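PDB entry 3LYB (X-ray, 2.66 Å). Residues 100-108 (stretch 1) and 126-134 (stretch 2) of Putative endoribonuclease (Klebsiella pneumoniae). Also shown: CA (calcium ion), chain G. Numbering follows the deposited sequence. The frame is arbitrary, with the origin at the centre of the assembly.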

# COMPACT_ATOMS: atom_id res chain seq x y z
N TYR B 100 -4.84 -24.98 3.68
CA TYR B 100 -4.39 -23.60 3.82
C TYR B 100 -3.87 -23.06 2.49
O TYR B 100 -2.97 -23.63 1.90
N PHE B 101 -4.44 -21.95 2.05
CA PHE B 101 -4.04 -21.33 0.79
C PHE B 101 -3.47 -19.95 0.99
O PHE B 101 -3.92 -19.21 1.86
N ARG B 102 -2.53 -19.59 0.13
CA ARG B 102 -2.13 -18.20 -0.02
C ARG B 102 -3.17 -17.40 -0.80
O ARG B 102 -3.24 -16.19 -0.69
N ASN B 103 -3.96 -18.09 -1.62
CA ASN B 103 -4.90 -17.42 -2.52
C ASN B 103 -6.07 -18.32 -2.90
O ASN B 103 -5.92 -19.23 -3.72
N LEU B 104 -7.24 -18.06 -2.33
CA LEU B 104 -8.39 -18.91 -2.60
C LEU B 104 -8.87 -18.91 -4.07
O LEU B 104 -9.70 -19.74 -4.46
N ASP B 105 -8.33 -18.00 -4.89
CA ASP B 105 -8.67 -18.03 -6.29
C ASP B 105 -8.11 -19.32 -6.91
O ASP B 105 -8.54 -19.73 -7.98
N HIS B 106 -7.19 -19.95 -6.19
CA HIS B 106 -6.57 -21.21 -6.55
C HIS B 106 -7.45 -22.43 -6.21
O HIS B 106 -7.12 -23.57 -6.55
N PHE B 107 -8.55 -22.19 -5.51
CA PHE B 107 -9.38 -23.29 -5.05
C PHE B 107 -9.91 -24.26 -6.12
O PHE B 107 -9.81 -25.47 -5.94
N PRO B 108 -10.50 -23.73 -7.21
CA PRO B 108 -10.92 -24.60 -8.32
C PRO B 108 -9.83 -25.56 -8.81
O PRO B 108 -10.13 -26.69 -9.17
N THR B 126 -11.82 -28.15 5.86
CA THR B 126 -11.67 -26.76 6.17
C THR B 126 -10.72 -26.13 5.15
O THR B 126 -9.68 -26.70 4.81
N VAL B 127 -11.09 -24.94 4.69
CA VAL B 127 -10.35 -24.25 3.65
C VAL B 127 -10.23 -22.79 4.05
O VAL B 127 -11.24 -22.10 4.12
N VAL B 128 -9.01 -22.33 4.31
CA VAL B 128 -8.79 -20.90 4.58
C VAL B 128 -7.60 -20.30 3.82
O VAL B 128 -6.62 -20.98 3.51
N GLN B 129 -7.72 -19.00 3.54
CA GLN B 129 -6.62 -18.24 2.97
C GLN B 129 -5.80 -17.62 4.09
O GLN B 129 -6.29 -16.76 4.85
N VAL B 130 -4.55 -18.05 4.18
CA VAL B 130 -3.62 -17.46 5.13
C VAL B 130 -2.56 -16.65 4.38
O VAL B 130 -2.60 -16.59 3.17
N SER B 131 -1.63 -16.02 5.09
CA SER B 131 -0.63 -15.18 4.45
C SER B 131 0.48 -16.02 3.87
O SER B 131 0.89 -15.80 2.75
N GLU B 132 0.98 -16.98 4.62
CA GLU B 132 2.18 -17.66 4.19
C GLU B 132 2.28 -19.03 4.83
O GLU B 132 1.71 -19.24 5.90
N MSE B 133 3.00 -19.95 4.18
CA MSE B 133 3.41 -21.21 4.80
C MSE B 133 4.92 -21.36 4.69
O MSE B 133 5.56 -20.63 3.94
N LEU B 134 5.48 -22.28 5.47
CA LEU B 134 6.90 -22.61 5.41
C LEU B 134 7.19 -23.34 4.12
O LEU B 134 6.30 -24.02 3.58

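What sets the two backbones side by side? Tyr100 and Phe101 lie in parallel register with Val128 and Gln129, and the backbone of Val128 and Val130 grips Phe101 from both its polar ends. Phe101 N donates to Val128 O at 2.8 Å, nearly straight, and Val130 N donates to Phe101 O at 2.7 Å on a more bent path. Two CA-H...O contacts tighten the seam, Tyr100 CA to Val128 O at 3.5 Å and Gln129 CA to Phe101 O at 3.1 Å. Because side chains alternate along a strand, Tyr100 and Val128 share one face of the sheet, while Phe101 and Gln129 share the other.

What fills the face that carries Tyr100? Its ring, with chi1 in m, lies against one methyl of each of two valines, both also m: Tyr100 CD1 is 3.6 Å from Val128 CG2 and 3.8 Å from Val130 CG1. The two methyls form a pair of bumps against the same ring carbon, and both meet the ring obliquely. Selenomethionine Met133 points toward stretch 1 and folds compactly, m at chi1 and p at chi2 and chi3. This bend brings Met133 CE to 3.4 Å from Tyr100 O, while Met133 SE lies 4.3 Å from Tyr100 CB, so the side chain covers the backbone end of the tyrosine.

Where does Val127 fit? Its CB leaves sideways, yet its t rotamer places its methyls among three larger side chains of stretch 1. Val127 CG1 sits 3.5 Å from Phe101 CE1 and also 3.5 Å from Leu104 CD2, filling the notch between the m phenylalanine and the extended leucine (m, then t). Val127 CG2 reaches Phe107 CE1 at 4.0 Å; Phe107, a t rotamer, points toward stretch 2 from the helix. One small branched residue thus meets two aromatic rings and a leucine, all of them buried.

How does the chain turn after Phe101 without losing its hold? Gln129 extends through t and t at chi1 and chi2, and its end approaches the turn, where Gln129 OE1 accepts from Leu104 N at 2.7 Å in an almost linear bond. Leu104 CG packs 3.7 Å from Gln129 CB, so the stem of the glutamine has an apolar neighbour while its tip holds the backbone. Within the turn, Asn103, at t, helps to shape the bend: its OD1 accepts from Asp105 N at 2.8 Å.

What holds the arginine and the residues beyond Val130? Arg102 starts away from stretch 2, but its side chain, m and then t and p, curls back so that Arg102 NE donates to Ser131 O at 2.9 Å. The carbonyl lies at the edge of the guanidinium, near its plane. Glu132 points away from stretch 1, and its Glu132 OE1 binds the calcium ion CA at 2.7 Å; the O atoms of waters 2 and 3 each lie 2.4 Å from the ion atom CA, and the O atom of water 1 lies 2.5 Å from it.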

# COMPACT_ATOMS: atom_id res chain seq x y z
CB TYR B 100 -3.25 -23.57 4.83
CG TYR B 100 -3.61 -24.02 6.23
CD1 TYR B 100 -4.29 -23.18 7.09
CD2 TYR B 100 -3.23 -25.29 6.70
CE1 TYR B 100 -4.62 -23.56 8.37
CE2 TYR B 100 -3.55 -25.70 8.00
CZ TYR B 100 -4.23 -24.81 8.84
OH TYR B 100 -4.57 -25.16 10.13
CB PHE B 101 -5.25 -21.12 -0.12
CG PHE B 101 -5.87 -22.37 -0.63
CD1 PHE B 101 -6.64 -23.18 0.21
CD2 PHE B 101 -5.73 -22.72 -1.98
CE1 PHE B 101 -7.25 -24.33 -0.30
CE2 PHE B 101 -6.34 -23.88 -2.48
CZ PHE B 101 -7.10 -24.69 -1.63
CB ARG B 102 -0.77 -18.10 -0.72
CG ARG B 102 0.37 -18.35 0.24
CD ARG B 102 1.67 -17.78 -0.18
NE ARG B 102 1.71 -16.35 0.03
CZ ARG B 102 2.13 -15.46 -0.87
NH1 ARG B 102 2.58 -15.85 -2.06
NH2 ARG B 102 2.13 -14.17 -0.56
CB ASN B 103 -4.17 -17.01 -3.80
CG ASN B 103 -5.00 -16.11 -4.67
OD1 ASN B 103 -6.23 -16.20 -4.73
ND2 ASN B 103 -4.34 -15.20 -5.34
CB LEU B 104 -9.56 -18.64 -1.64
CG LEU B 104 -9.34 -19.14 -0.21
CD1 LEU B 104 -10.50 -18.78 0.70
CD2 LEU B 104 -9.10 -20.65 -0.16
CB ASP B 105 -8.19 -16.78 -7.01
CG ASP B 105 -9.02 -15.53 -6.62
OD1 ASP B 105 -10.13 -15.65 -6.04
OD2 ASP B 105 -8.56 -14.41 -6.92
CB HIS B 106 -5.25 -21.35 -5.78
CG HIS B 106 -4.12 -20.54 -6.33
ND1 HIS B 106 -3.09 -20.08 -5.53
CD2 HIS B 106 -3.83 -20.13 -7.58
CE1 HIS B 106 -2.22 -19.41 -6.27
NE2 HIS B 106 -2.64 -19.43 -7.52
CB PHE B 107 -10.56 -22.81 -4.20
CG PHE B 107 -11.31 -23.94 -3.63
CD1 PHE B 107 -10.76 -24.67 -2.59
CD2 PHE B 107 -12.51 -24.34 -4.19
CE1 PHE B 107 -11.44 -25.77 -2.07
CE2 PHE B 107 -13.18 -25.45 -3.69
CZ PHE B 107 -12.65 -26.17 -2.62
CB PRO B 108 -11.27 -23.60 -9.42
CG PRO B 108 -11.73 -22.38 -8.67
CD PRO B 108 -10.89 -22.33 -7.44
CB THR B 126 -11.15 -26.55 7.60
OG1 THR B 126 -12.11 -27.07 8.51
CG2 THR B 126 -10.95 -25.07 7.91
CB VAL B 127 -11.10 -24.31 2.32
CG1 VAL B 127 -10.32 -23.61 1.26
CG2 VAL B 127 -11.40 -25.76 1.91
CB VAL B 128 -8.59 -20.62 6.08
CG1 VAL B 128 -9.87 -20.94 6.85
CG2 VAL B 128 -7.33 -21.34 6.64
CB GLN B 129 -7.11 -17.16 2.01
CG GLN B 129 -5.97 -16.40 1.34
CD GLN B 129 -6.41 -15.50 0.19
OE1 GLN B 129 -7.21 -15.89 -0.67
NE2 GLN B 129 -5.89 -14.31 0.17
CB VAL B 130 -3.00 -18.54 6.05
CG1 VAL B 130 -4.13 -19.39 6.71
CG2 VAL B 130 -2.05 -19.42 5.27
CB SER B 131 -0.02 -14.18 5.42
OG SER B 131 -1.02 -13.48 6.15
CB GLU B 132 3.40 -16.79 4.53
CG GLU B 132 4.55 -17.03 3.64
CD GLU B 132 5.67 -16.05 3.83
OE1 GLU B 132 5.45 -14.81 3.83
OE2 GLU B 132 6.82 -16.53 3.96
CB MSE B 133 2.72 -22.41 4.15
CG MSE B 133 1.24 -22.48 4.42
SE MSE B 133 0.13 -21.34 3.29
CE MSE B 133 0.12 -22.33 1.64
CB LEU B 134 7.27 -23.53 6.56
CG LEU B 134 7.45 -22.90 7.94
CD1 LEU B 134 7.65 -24.04 8.97
CD2 LEU B 134 8.61 -21.90 7.98
CA CA G . 7.69 -13.26 4.07
O HOH W 1 7.22 -13.11 1.60
O HOH W 2 9.51 -11.98 4.96
O HOH W 3 5.71 -12.20 4.85